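Side-chain contacts in SAS-6 (Leishmania major, PDB 4CKM), which probably builds the central hub of the ninefold centriolar and basal-body cartwheel by self-association, here represented by its N-terminal head domain: residues Val47-Lys50 against Pro56-Arg59; Arg127-Gly132 against Tyr136-Val141; Arg59-Tyr64 against Pro89-Glu94. One frame throughout, in Å; residues are numbered along the deposited sequence.

Interaction 1. Residues Val47-Lys50 against Pro56-Arg59; sequences VSTK and PQVR
Val47-Lys50 and Pro56-Arg59 run antiparallel with a twist, their strand axes at 135°, with Val47-Arg59 and Thr49-Gln57 as hydrogen-bonded pairs and Ser48-Val58 as the non-hydrogen-bonded pair between them. Each hydrogen-bonded pair closes with two backbone bonds; in the second, Thr49 N gives to Gln57 O at 2.8 Å and Gln57 N returns to Thr49 O at 3.0 Å. On the face of Val47, Thr49, Gln57 and Arg59, Thr49 lies at the centre of the contact. A chi1 of 55° sets its OG1 between backbone N and carbonyl carbon, where it lies 3.3 Å from Gln57 CG and 2.9 Å from Arg59 NH1. That NH1 meets it near the guanidinium plane, the two side chains crossing at about a right angle, while Arg59 NH2 forms a salt bridge with Asp85. On the other face Ser48 CB rests against Val58 CG2 at 3.8 Å, and Ser48 OG touches Pro56 CB at 3.3 Å. Lys50 adds its CB, packed against Pro56 CA and CB. This pairing, closing toward a connecting loop, is that of an antiparallel beta hairpin, here formed by the first two strands of the SAS-6 head domain.

Interaction 2. Residues Arg127-Gly132 against Tyr136-Val141; sequences RDIADG and YELSFV
Ile129 meets Leu138 and Tyr136 through the end of its longer branch, and these three residues make nearly all of a contact that illustrates how the last turn of a helix can rest on a strand through one aliphatic side chain. Ile129 sits in that turn with its CB directed at the strand. Its CG1 lies anti to the carbonyl carbon (chi1 -67°), and the nearly extended chi2 of 169° carries CD1 outward to the strand residues. There the methyl lies 3.8 Å from Leu138 CG and 3.9 Å from Leu138 CD2, so it rests against CG and the CD2 arm of the leucine. The same CD1 is 3.9 Å from Tyr136 CB. Tyr136 therefore contributes the root of its side chain, crossing Ile129 at about a right angle, while its ring leads away from the helix segment. One step back along the isoleucine, CG1 comes to 3.7 Å from Tyr136 O, and the shorter branch, CG2, reaches Leu138 CD1 at 4.2 Å. No hydrogen bond joins the two segments, so the contact between them is apolar packing.

Beyond Ile129 the helix closes with a Schellman motif: Gly132 takes a positive phi of 76°, with two bonds back into the last turn. The chain leaves the helix there, and strand 136-142 begins a few residues later. Around the contact, Leu138 also packs on Leu126 of the same helix, on Val45 of strand 39-50 and on Val157 of strand 152-160, and Tyr136 touches Met125 and meets the ring of His168. Helix 117-130 is thereby laid against strand 136-142 where that strand is flanked by strands 39-50 and 152-160.

Interaction 3. Residues Arg59-Tyr64 against Pro89-Glu94; sequences RPLGVY and PFFLFE
Phe91 holds its CG anti to the backbone N (chi1 -166°), which directs the ring at Arg59 and Leu61, while Arg59, bent at chi3 (-133°), reaches toward it from the opposite direction. The arginine brings only NH2 to the ring: it stands over one face, off its centre, 3.5 Å from both Phe91 CD2 and Phe91 CE2. The guanidinium plane is turned 60° from that of the ring, so the two flat groups do not stack. Leu61 crosses Phe91 at about a right angle and presents its forked end, with CD2 at 4.0 Å and CD1 at 4.1 Å from Phe91 CE1. Within the second strand, Phe93 CE1 lies 3.6 Å from the Phe91 plane, over the centre of the face opposite NH2, and Phe91 CG lies in plane at the Phe93 edge. Phe140 of strand 136-142 packs on Phe91 as well. No hydrogen bond links the two segments, and their backbones stay well apart. The contact therefore combines aliphatic packing with a charged group placed over an aromatic face; because NH2 is also in a salt bridge with Asp85, any attraction of its charge to the ring is probably secondary to that ion pair.

Overall arrangement
The three contacts grade from the loop end of a hairpin to the buried interior of the domain. Interaction 1 is partly exposed and rests on backbone bonds between sheet neighbours, whereas interactions 2 and 3 have no hydrogen bond across them and depend on side chains. Interaction 2, at the helix, is purely apolar; interaction 3, the buried one, puts a charged group among aromatic and aliphatic ones. Strand 57-70 serves interactions 1 and 3, which share Arg59 and touch through Val47 and Leu61. Strand 136-142 ties interaction 2 to the rest: its backbone pairs with Ser48, and Phe140 packs against Phe91 and Phe93.

Interaction 1. Residues Val47-Lys50 against Pro56-Arg59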
ATOM      1  N   VAL A  47      -5.945 -13.169  13.102  1.00 31.10           N
ATOM      2  CA  VAL A  47      -5.565 -11.787  12.889  1.00 29.39           C
ATOM      3  C   VAL A  47      -4.436 -11.428  13.822  1.00 28.75           C
ATOM      4  O   VAL A  47      -4.495 -11.715  15.008  1.00 29.87           O
ATOM      5  CB  VAL A  47      -6.777 -10.854  13.122  1.00 28.72           C
ATOM      6  CG1 VAL A  47      -6.448  -9.408  12.748  1.00 29.91           C
ATOM      7  CG2 VAL A  47      -7.983 -11.337  12.310  1.00 29.11           C
ATOM      8  N   SER A  48      -3.405 -10.780  13.291  1.00 30.51           N
ATOM      9  CA  SER A  48      -2.427 -10.105  14.150  1.00 30.61           C
ATOM     10  C   SER A  48      -3.019  -8.778  14.626  1.00 31.94           C
ATOM     11  O   SER A  48      -3.251  -7.875  13.824  1.00 31.86           O
ATOM     12  CB  SER A  48      -1.092  -9.878  13.427  1.00 29.84           C
ATOM     13  OG  SER A  48      -0.203  -9.145  14.259  1.00 28.71           O
ATOM     14  N   THR A  49      -3.295  -8.692  15.921  1.00 32.81           N
ATOM     15  CA  THR A  49      -3.850  -7.494  16.547  1.00 34.15           C
ATOM     16  C   THR A  49      -2.821  -6.773  17.401  1.00 34.20           C
ATOM     17  O   THR A  49      -2.027  -7.408  18.106  1.00 31.90           O
ATOM     18  CB  THR A  49      -4.997  -7.843  17.508  1.00 33.85           C
ATOM     19  OG1 THR A  49      -4.529  -8.796  18.468  1.00 34.06           O
ATOM     20  CG2 THR A  49      -6.136  -8.451  16.771  1.00 37.11           C
ATOM     21  N   LYS A  50      -2.858  -5.453  17.372  1.00 34.25           N
ATOM     22  CA  LYS A  50      -2.039  -4.668  18.274  1.00 38.95           C
ATOM     23  C   LYS A  50      -2.592  -3.278  18.503  1.00 39.69           C
ATOM     24  O   LYS A  50      -3.241  -2.715  17.614  1.00 34.59           O
ATOM     25  CB  LYS A  50      -0.602  -4.599  17.776  1.00 42.74           C
ATOM     26  CG  LYS A  50      -0.362  -3.692  16.609  1.00 47.43           C
ATOM     27  CD  LYS A  50       1.095  -3.742  16.210  1.00 51.47           C
ATOM     28  CE  LYS A  50       1.341  -2.915  14.960  1.00 55.32           C
ATOM     29  NZ  LYS A  50       2.204  -3.625  13.977  1.00 58.48           N
ATOM     30  N   PRO A  56       2.306  -7.207  18.967  1.00 32.87           N
ATOM     31  CA  PRO A  56       1.075  -7.852  18.525  1.00 34.11           C
ATOM     32  C   PRO A  56       0.887  -9.245  19.063  1.00 33.80           C
ATOM     33  O   PRO A  56       1.862  -9.883  19.463  1.00 33.67           O
ATOM     34  CB  PRO A  56       1.249  -7.927  17.009  1.00 34.77           C
ATOM     35  CG  PRO A  56       2.709  -7.938  16.779  1.00 34.89           C
ATOM     36  CD  PRO A  56       3.334  -7.181  17.913  1.00 34.35           C
ATOM     37  N   GLN A  57      -0.357  -9.716  19.033  1.00 34.47           N
ATOM     38  CA  GLN A  57      -0.651 -11.141  19.167  1.00 35.34           C
ATOM     39  C   GLN A  57      -1.493 -11.586  17.987  1.00 36.22           C
ATOM     40  O   GLN A  57      -2.244 -10.798  17.418  1.00 35.46           O
ATOM     41  CB  GLN A  57      -1.405 -11.438  20.453  1.00 37.23           C
ATOM     42  CG  GLN A  57      -2.765 -10.786  20.481  1.00 41.14           C
ATOM     43  CD  GLN A  57      -3.656 -11.269  21.605  1.00 44.28           C
ATOM     44  OE1 GLN A  57      -3.895 -12.460  21.782  1.00 43.39           O
ATOM     45  NE2 GLN A  57      -4.193 -10.324  22.343  1.00 46.60           N
ATOM     46  N   VAL A  58      -1.385 -12.865  17.646  1.00 34.46           N
ATOM     47  CA  VAL A  58      -2.192 -13.451  16.597  1.00 34.36           C
ATOM     48  C   VAL A  58      -3.276 -14.278  17.257  1.00 34.23           C
ATOM     49  O   VAL A  58      -2.995 -15.127  18.095  1.00 36.61           O
ATOM     50  CB  VAL A  58      -1.330 -14.305  15.652  1.00 33.95           C
ATOM     51  CG1 VAL A  58      -2.190 -15.189  14.776  1.00 33.55           C
ATOM     52  CG2 VAL A  58      -0.446 -13.405  14.787  1.00 34.19           C
ATOM     53  N   ARG A  59      -4.519 -14.006  16.891  1.00 33.77           N
ATOM     54  CA  ARG A  59      -5.654 -14.578  17.572  1.00 35.10           C
ATOM     55  C   ARG A  59      -6.862 -14.727  16.655  1.00 35.49           C
ATOM     56  O   ARG A  59      -6.983 -14.029  15.663  1.00 33.87           O
ATOM     57  CB  ARG A  59      -5.991 -13.723  18.781  1.00 35.67           C
ATOM     58  CG  ARG A  59      -6.794 -12.486  18.468  1.00 38.77           C
ATOM     59  CD  ARG A  59      -6.515 -11.391  19.465  1.00 41.38           C
ATOM     60  NE  ARG A  59      -7.724 -10.761  19.955  1.00 45.63           N
ATOM     61  CZ  ARG A  59      -7.817  -9.495  20.365  1.00 50.40           C
ATOM     62  NH1 ARG A  59      -6.788  -8.654  20.302  1.00 55.28           N
ATOM     63  NH2 ARG A  59      -8.979  -9.050  20.802  1.00 51.63           N
TER

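Interaction 2. Residues Arg127-Gly132 against Tyr136-Val141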
ATOM      1  N   ARG A 127     -12.509 -15.344   2.995  1.00 40.80           N
ATOM      2  CA  ARG A 127     -12.859 -16.764   3.052  1.00 43.55           C
ATOM      3  C   ARG A 127     -11.635 -17.634   2.768  1.00 41.68           C
ATOM      4  O   ARG A 127     -11.459 -18.660   3.402  1.00 40.07           O
ATOM      5  CB  ARG A 127     -14.030 -17.084   2.102  1.00 46.03           C
ATOM      6  CG  ARG A 127     -14.214 -18.556   1.765  1.00 52.90           C
ATOM      7  CD  ARG A 127     -15.672 -19.001   1.679  1.00 57.90           C
ATOM      8  NE  ARG A 127     -16.508 -18.149   0.826  1.00 61.19           N
ATOM      9  CZ  ARG A 127     -17.661 -17.585   1.192  1.00 62.73           C
ATOM     10  NH1 ARG A 127     -18.172 -17.762   2.414  1.00 64.92           N
ATOM     11  NH2 ARG A 127     -18.323 -16.840   0.318  1.00 63.66           N
ATOM     12  N   ASP A 128     -10.782 -17.223   1.840  1.00 41.44           N
ATOM     13  CA  ASP A 128      -9.571 -17.980   1.572  1.00 44.36           C
ATOM     14  C   ASP A 128      -8.602 -17.967   2.752  1.00 44.22           C
ATOM     15  O   ASP A 128      -7.958 -18.961   3.061  1.00 45.31           O
ATOM     16  CB  ASP A 128      -8.901 -17.485   0.295  1.00 47.96           C
ATOM     17  CG  ASP A 128      -9.761 -17.746  -0.948  1.00 54.23           C
ATOM     18  OD1 ASP A 128     -10.620 -18.659  -0.911  1.00 57.36           O
ATOM     19  OD2 ASP A 128      -9.590 -17.033  -1.966  1.00 61.18           O
ATOM     20  N   ILE A 129      -8.532 -16.849   3.444  1.00 42.28           N
ATOM     21  CA  ILE A 129      -7.706 -16.770   4.627  1.00 40.70           C
ATOM     22  C   ILE A 129      -8.265 -17.662   5.740  1.00 42.11           C
ATOM     23  O   ILE A 129      -7.521 -18.347   6.430  1.00 43.28           O
ATOM     24  CB  ILE A 129      -7.581 -15.319   5.097  1.00 37.04           C
ATOM     25  CG1 ILE A 129      -6.801 -14.516   4.067  1.00 36.51           C
ATOM     26  CG2 ILE A 129      -6.903 -15.247   6.455  1.00 39.69           C
ATOM     27  CD1 ILE A 129      -6.845 -13.025   4.308  1.00 37.54           C
ATOM     28  N   ALA A 130      -9.574 -17.624   5.931  1.00 43.86           N
ATOM     29  CA  ALA A 130     -10.240 -18.496   6.893  1.00 45.68           C
ATOM     30  C   ALA A 130      -9.975 -19.965   6.588  1.00 46.70           C
ATOM     31  O   ALA A 130      -9.704 -20.736   7.486  1.00 47.31           O
ATOM     32  CB  ALA A 130     -11.731 -18.234   6.889  1.00 45.76           C
ATOM     33  N   ASP A 131     -10.017 -20.343   5.318  1.00 50.97           N
ATOM     34  CA  ASP A 131      -9.854 -21.748   4.934  1.00 53.76           C
ATOM     35  C   ASP A 131      -8.438 -22.280   5.073  1.00 55.77           C
ATOM     36  O   ASP A 131      -8.215 -23.447   4.829  1.00 61.59           O
ATOM     37  CB  ASP A 131     -10.313 -21.961   3.485  1.00 55.15           C
ATOM     38  CG  ASP A 131     -11.820 -21.840   3.329  1.00 57.46           C
ATOM     39  OD1 ASP A 131     -12.534 -21.761   4.354  1.00 53.05           O
ATOM     40  OD2 ASP A 131     -12.294 -21.803   2.172  1.00 66.20           O
ATOM     41  N   GLY A 132      -7.479 -21.444   5.453  1.00 56.76           N
ATOM     42  CA  GLY A 132      -6.084 -21.848   5.441  1.00 56.98           C
ATOM     43  C   GLY A 132      -5.515 -21.870   4.027  1.00 62.03           C
ATOM     44  O   GLY A 132      -4.338 -22.185   3.849  1.00 70.34           O
ATOM     45  N   TYR A 136      -2.382 -14.721   1.855  1.00 39.69           N
ATOM     46  CA  TYR A 136      -2.582 -13.426   2.443  1.00 39.34           C
ATOM     47  C   TYR A 136      -2.751 -13.561   3.924  1.00 34.95           C
ATOM     48  O   TYR A 136      -3.142 -14.599   4.397  1.00 32.61           O
ATOM     49  CB  TYR A 136      -3.837 -12.742   1.858  1.00 41.07           C
ATOM     50  CG  TYR A 136      -3.764 -12.369   0.377  1.00 44.50           C
ATOM     51  CD1 TYR A 136      -2.570 -12.425  -0.337  1.00 48.81           C
ATOM     52  CD2 TYR A 136      -4.896 -11.925  -0.303  1.00 47.82           C
ATOM     53  CE1 TYR A 136      -2.516 -12.075  -1.679  1.00 50.22           C
ATOM     54  CE2 TYR A 136      -4.850 -11.575  -1.640  1.00 48.96           C
ATOM     55  CZ  TYR A 136      -3.657 -11.649  -2.321  1.00 51.65           C
ATOM     56  OH  TYR A 136      -3.599 -11.300  -3.650  1.00 56.56           O
ATOM     57  N   GLU A 137      -2.497 -12.473   4.635  1.00 32.76           N
ATOM     58  CA  GLU A 137      -2.647 -12.404   6.092  1.00 35.87           C
ATOM     59  C   GLU A 137      -3.501 -11.213   6.475  1.00 30.55           C
ATOM     60  O   GLU A 137      -3.655 -10.296   5.685  1.00 29.25           O
ATOM     61  CB  GLU A 137      -1.292 -12.166   6.763  1.00 37.73           C
ATOM     62  CG  GLU A 137      -0.319 -13.313   6.678  1.00 45.65           C
ATOM     63  CD  GLU A 137       1.053 -12.960   7.266  1.00 47.41           C
ATOM     64  OE1 GLU A 137       1.360 -11.765   7.509  1.00 51.19           O
ATOM     65  OE2 GLU A 137       1.840 -13.894   7.469  1.00 58.86           O
ATOM     66  N   LEU A 138      -3.980 -11.204   7.712  1.00 29.38           N
ATOM     67  CA  LEU A 138      -4.728 -10.075   8.254  1.00 31.61           C
ATOM     68  C   LEU A 138      -4.055  -9.462   9.478  1.00 31.60           C
ATOM     69  O   LEU A 138      -3.536 -10.170  10.367  1.00 30.15           O
ATOM     70  CB  LEU A 138      -6.127 -10.503   8.668  1.00 32.54           C
ATOM     71  CG  LEU A 138      -7.012 -11.032   7.545  1.00 34.62           C
ATOM     72  CD1 LEU A 138      -8.280 -11.649   8.122  1.00 35.07           C
ATOM     73  CD2 LEU A 138      -7.349  -9.905   6.578  1.00 34.59           C
ATOM     74  N   SER A 139      -4.115  -8.140   9.524  1.00 29.57           N
ATOM     75  CA  SER A 139      -3.604  -7.355  10.625  1.00 30.96           C
ATOM     76  C   SER A 139      -4.701  -6.390  11.039  1.00 29.28           C
ATOM     77  O   SER A 139      -5.457  -5.925  10.187  1.00 30.18           O
ATOM     78  CB  SER A 139      -2.383  -6.581  10.174  1.00 32.74           C
ATOM     79  OG  SER A 139      -1.935  -5.773  11.239  1.00 36.47           O
ATOM     80  N   PHE A 140      -4.830  -6.134  12.334  1.00 28.55           N
ATOM     81  CA  PHE A 140      -5.773  -5.143  12.832  1.00 30.29           C
ATOM     82  C   PHE A 140      -5.083  -4.277  13.861  1.00 33.65           C
ATOM     83  O   PHE A 140      -4.738  -4.747  14.934  1.00 33.20           O
ATOM     84  CB  PHE A 140      -7.006  -5.788  13.425  1.00 31.96           C
ATOM     85  CG  PHE A 140      -8.131  -4.825  13.695  1.00 32.25           C
ATOM     86  CD1 PHE A 140      -8.744  -4.133  12.651  1.00 34.48           C
ATOM     87  CD2 PHE A 140      -8.589  -4.621  14.971  1.00 32.21           C
ATOM     88  CE1 PHE A 140      -9.795  -3.266  12.880  1.00 33.73           C
ATOM     89  CE2 PHE A 140      -9.632  -3.732  15.214  1.00 35.92           C
ATOM     90  CZ  PHE A 140     -10.234  -3.057  14.166  1.00 35.54           C
ATOM     91  N   VAL A 141      -4.855  -3.015  13.508  1.00 34.70           N
ATOM     92  CA  VAL A 141      -4.134  -2.088  14.365  1.00 34.40           C
ATOM     93  C   VAL A 141      -5.076  -1.065  14.959  1.00 35.06           C
ATOM     94  O   VAL A 141      -5.699  -0.303  14.239  1.00 34.93           O
ATOM     95  CB  VAL A 141      -3.092  -1.324  13.560  1.00 35.33           C
ATOM     96  CG1 VAL A 141      -2.304  -0.404  14.478  1.00 35.04           C
ATOM     97  CG2 VAL A 141      -2.172  -2.300  12.810  1.00 36.08           C
TER

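Interaction 3. Residues Arg59-Tyr64 against Pro89-Glu94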
ATOM      1  N   ARG A  59      -4.519 -14.006  16.891  1.00 33.77           N
ATOM      2  CA  ARG A  59      -5.654 -14.578  17.572  1.00 35.10           C
ATOM      3  C   ARG A  59      -6.862 -14.727  16.655  1.00 35.49           C
ATOM      4  O   ARG A  59      -6.983 -14.029  15.663  1.00 33.87           O
ATOM      5  CB  ARG A  59      -5.991 -13.723  18.781  1.00 35.67           C
ATOM      6  CG  ARG A  59      -6.794 -12.486  18.468  1.00 38.77           C
ATOM      7  CD  ARG A  59      -6.515 -11.391  19.465  1.00 41.38           C
ATOM      8  NE  ARG A  59      -7.724 -10.761  19.955  1.00 45.63           N
ATOM      9  CZ  ARG A  59      -7.817  -9.495  20.365  1.00 50.40           C
ATOM     10  NH1 ARG A  59      -6.788  -8.654  20.302  1.00 55.28           N
ATOM     11  NH2 ARG A  59      -8.979  -9.050  20.802  1.00 51.63           N
ATOM     12  N   PRO A  60      -7.759 -15.658  16.973  1.00 40.98           N
ATOM     13  CA  PRO A  60      -8.897 -15.872  16.083  1.00 40.11           C
ATOM     14  C   PRO A  60      -9.966 -14.809  16.299  1.00 39.03           C
ATOM     15  O   PRO A  60     -10.329 -14.528  17.435  1.00 40.12           O
ATOM     16  CB  PRO A  60      -9.394 -17.270  16.467  1.00 40.51           C
ATOM     17  CG  PRO A  60      -8.945 -17.484  17.877  1.00 41.94           C
ATOM     18  CD  PRO A  60      -7.790 -16.546  18.155  1.00 44.13           C
ATOM     19  N   LEU A  61     -10.428 -14.192  15.215  1.00 36.35           N
ATOM     20  CA  LEU A  61     -11.496 -13.202  15.303  1.00 35.47           C
ATOM     21  C   LEU A  61     -12.657 -13.611  14.435  1.00 32.41           C
ATOM     22  O   LEU A  61     -12.490 -14.247  13.391  1.00 33.12           O
ATOM     23  CB  LEU A  61     -11.003 -11.804  14.885  1.00 34.87           C
ATOM     24  CG  LEU A  61      -9.981 -11.095  15.783  1.00 36.65           C
ATOM     25  CD1 LEU A  61      -9.558  -9.743  15.205  1.00 34.71           C
ATOM     26  CD2 LEU A  61     -10.514 -10.910  17.203  1.00 37.44           C
ATOM     27  N   GLY A  62     -13.850 -13.251  14.875  1.00 32.36           N
ATOM     28  CA  GLY A  62     -15.031 -13.415  14.031  1.00 32.94           C
ATOM     29  C   GLY A  62     -15.053 -12.306  12.979  1.00 35.11           C
ATOM     30  O   GLY A  62     -14.807 -11.130  13.273  1.00 34.11           O
ATOM     31  N   VAL A  63     -15.350 -12.670  11.752  1.00 33.24           N
ATOM     32  CA  VAL A  63     -15.524 -11.683  10.745  1.00 35.16           C
ATOM     33  C   VAL A  63     -16.855 -11.907  10.066  1.00 38.05           C
ATOM     34  O   VAL A  63     -17.248 -13.053   9.810  1.00 37.08           O
ATOM     35  CB  VAL A  63     -14.369 -11.694   9.734  1.00 36.77           C
ATOM     36  CG1 VAL A  63     -14.409 -12.927   8.862  1.00 36.96           C
ATOM     37  CG2 VAL A  63     -14.433 -10.455   8.864  1.00 39.47           C
ATOM     38  N   TYR A  64     -17.528 -10.800   9.755  1.00 37.94           N
ATOM     39  CA  TYR A  64     -18.915 -10.830   9.320  1.00 40.08           C
ATOM     40  C   TYR A  64     -19.133  -9.756   8.261  1.00 38.85           C
ATOM     41  O   TYR A  64     -18.824  -8.587   8.467  1.00 38.35           O
ATOM     42  CB  TYR A  64     -19.794 -10.593  10.554  1.00 44.06           C
ATOM     43  CG  TYR A  64     -21.299 -10.549  10.347  1.00 48.80           C
ATOM     44  CD1 TYR A  64     -22.056 -11.722  10.297  1.00 53.12           C
ATOM     45  CD2 TYR A  64     -21.972  -9.337  10.265  1.00 53.20           C
ATOM     46  CE1 TYR A  64     -23.431 -11.682  10.139  1.00 53.63           C
ATOM     47  CE2 TYR A  64     -23.348  -9.288  10.111  1.00 53.29           C
ATOM     48  CZ  TYR A  64     -24.065 -10.458  10.048  1.00 55.05           C
ATOM     49  OH  TYR A  64     -25.415 -10.401   9.889  1.00 55.98           O
ATOM     50  N   PRO A  89     -16.765  -9.504  24.483  1.00 78.54           N
ATOM     51  CA  PRO A  89     -17.858  -8.641  24.026  1.00 78.94           C
ATOM     52  C   PRO A  89     -17.516  -7.181  23.737  1.00 76.75           C
ATOM     53  O   PRO A  89     -18.109  -6.613  22.834  1.00 86.48           O
ATOM     54  CB  PRO A  89     -18.858  -8.711  25.180  1.00 80.47           C
ATOM     55  CG  PRO A  89     -18.657 -10.075  25.735  1.00 80.22           C
ATOM     56  CD  PRO A  89     -17.174 -10.303  25.656  1.00 79.55           C
ATOM     57  N   PHE A  90     -16.611  -6.558  24.489  1.00 75.90           N
ATOM     58  CA  PHE A  90     -16.271  -5.134  24.242  1.00 74.91           C
ATOM     59  C   PHE A  90     -15.597  -4.943  22.871  1.00 71.13           C
ATOM     60  O   PHE A  90     -15.579  -3.819  22.318  1.00 69.20           O
ATOM     61  CB  PHE A  90     -15.345  -4.555  25.330  1.00 85.87           C
ATOM     62  CG  PHE A  90     -15.885  -4.665  26.740  1.00101.89           C
ATOM     63  CD1 PHE A  90     -16.733  -3.688  27.258  1.00104.27           C
ATOM     64  CD2 PHE A  90     -15.519  -5.738  27.562  1.00109.21           C
ATOM     65  CE1 PHE A  90     -17.220  -3.789  28.556  1.00108.28           C
ATOM     66  CE2 PHE A  90     -16.006  -5.843  28.858  1.00109.87           C
ATOM     67  CZ  PHE A  90     -16.855  -4.866  29.357  1.00110.44           C
ATOM     68  N   PHE A  91     -15.026  -6.033  22.340  1.00 60.22           N
ATOM     69  CA  PHE A  91     -14.326  -6.011  21.061  1.00 53.81           C
ATOM     70  C   PHE A  91     -15.305  -6.237  19.931  1.00 48.78           C
ATOM     71  O   PHE A  91     -15.658  -7.367  19.607  1.00 47.02           O
ATOM     72  CB  PHE A  91     -13.233  -7.071  21.017  1.00 50.81           C
ATOM     73  CG  PHE A  91     -12.267  -6.893  19.885  1.00 46.83           C
ATOM     74  CD1 PHE A  91     -12.605  -7.268  18.585  1.00 44.67           C
ATOM     75  CD2 PHE A  91     -11.013  -6.349  20.111  1.00 44.15           C
ATOM     76  CE1 PHE A  91     -11.708  -7.102  17.551  1.00 39.15           C
ATOM     77  CE2 PHE A  91     -10.107  -6.208  19.074  1.00 40.54           C
ATOM     78  CZ  PHE A  91     -10.461  -6.572  17.797  1.00 38.90           C
ATOM     79  N   LEU A  92     -15.733  -5.131  19.343  1.00 47.58           N
ATOM     80  CA  LEU A  92     -16.707  -5.140  18.263  1.00 48.14           C
ATOM     81  C   LEU A  92     -16.438  -3.917  17.428  1.00 44.36           C
ATOM     82  O   LEU A  92     -16.625  -2.812  17.914  1.00 42.71           O
ATOM     83  CB  LEU A  92     -18.122  -5.080  18.825  1.00 49.38           C
ATOM     84  CG  LEU A  92     -19.258  -4.746  17.851  1.00 52.62           C
ATOM     85  CD1 LEU A  92     -19.300  -5.742  16.704  1.00 53.90           C
ATOM     86  CD2 LEU A  92     -20.603  -4.713  18.575  1.00 53.84           C
ATOM     87  N   PHE A  93     -15.948  -4.108  16.201  1.00 40.29           N
ATOM     88  CA  PHE A  93     -15.631  -2.989  15.324  1.00 39.69           C
ATOM     89  C   PHE A  93     -16.331  -3.185  13.977  1.00 40.64           C
ATOM     90  O   PHE A  93     -16.395  -4.305  13.468  1.00 39.70           O
ATOM     91  CB  PHE A  93     -14.129  -2.857  15.084  1.00 39.43           C
ATOM     92  CG  PHE A  93     -13.325  -2.554  16.313  1.00 39.56           C
ATOM     93  CD1 PHE A  93     -13.101  -3.537  17.279  1.00 40.82           C
ATOM     94  CD2 PHE A  93     -12.725  -1.316  16.470  1.00 40.07           C
ATOM     95  CE1 PHE A  93     -12.339  -3.262  18.398  1.00 42.21           C
ATOM     96  CE2 PHE A  93     -11.952  -1.031  17.584  1.00 41.28           C
ATOM     97  CZ  PHE A  93     -11.751  -2.004  18.548  1.00 41.61           C
ATOM     98  N   GLU A  94     -16.814  -2.086  13.400  1.00 40.59           N
ATOM     99  CA  GLU A  94     -17.597  -2.127  12.169  1.00 40.65           C
ATOM    100  C   GLU A  94     -17.232  -1.018  11.201  1.00 38.25           C
ATOM    101  O   GLU A  94     -16.926   0.104  11.590  1.00 32.45           O
ATOM    102  CB  GLU A  94     -19.075  -1.983  12.472  1.00 42.55           C
ATOM    103  CG  GLU A  94     -19.655  -3.118  13.286  1.00 48.05           C
ATOM    104  CD  GLU A  94     -21.153  -2.980  13.495  1.00 52.43           C
ATOM    105  OE1 GLU A  94     -21.665  -1.841  13.382  1.00 53.96           O
ATOM    106  OE2 GLU A  94     -21.814  -4.014  13.758  1.00 52.28           O
TER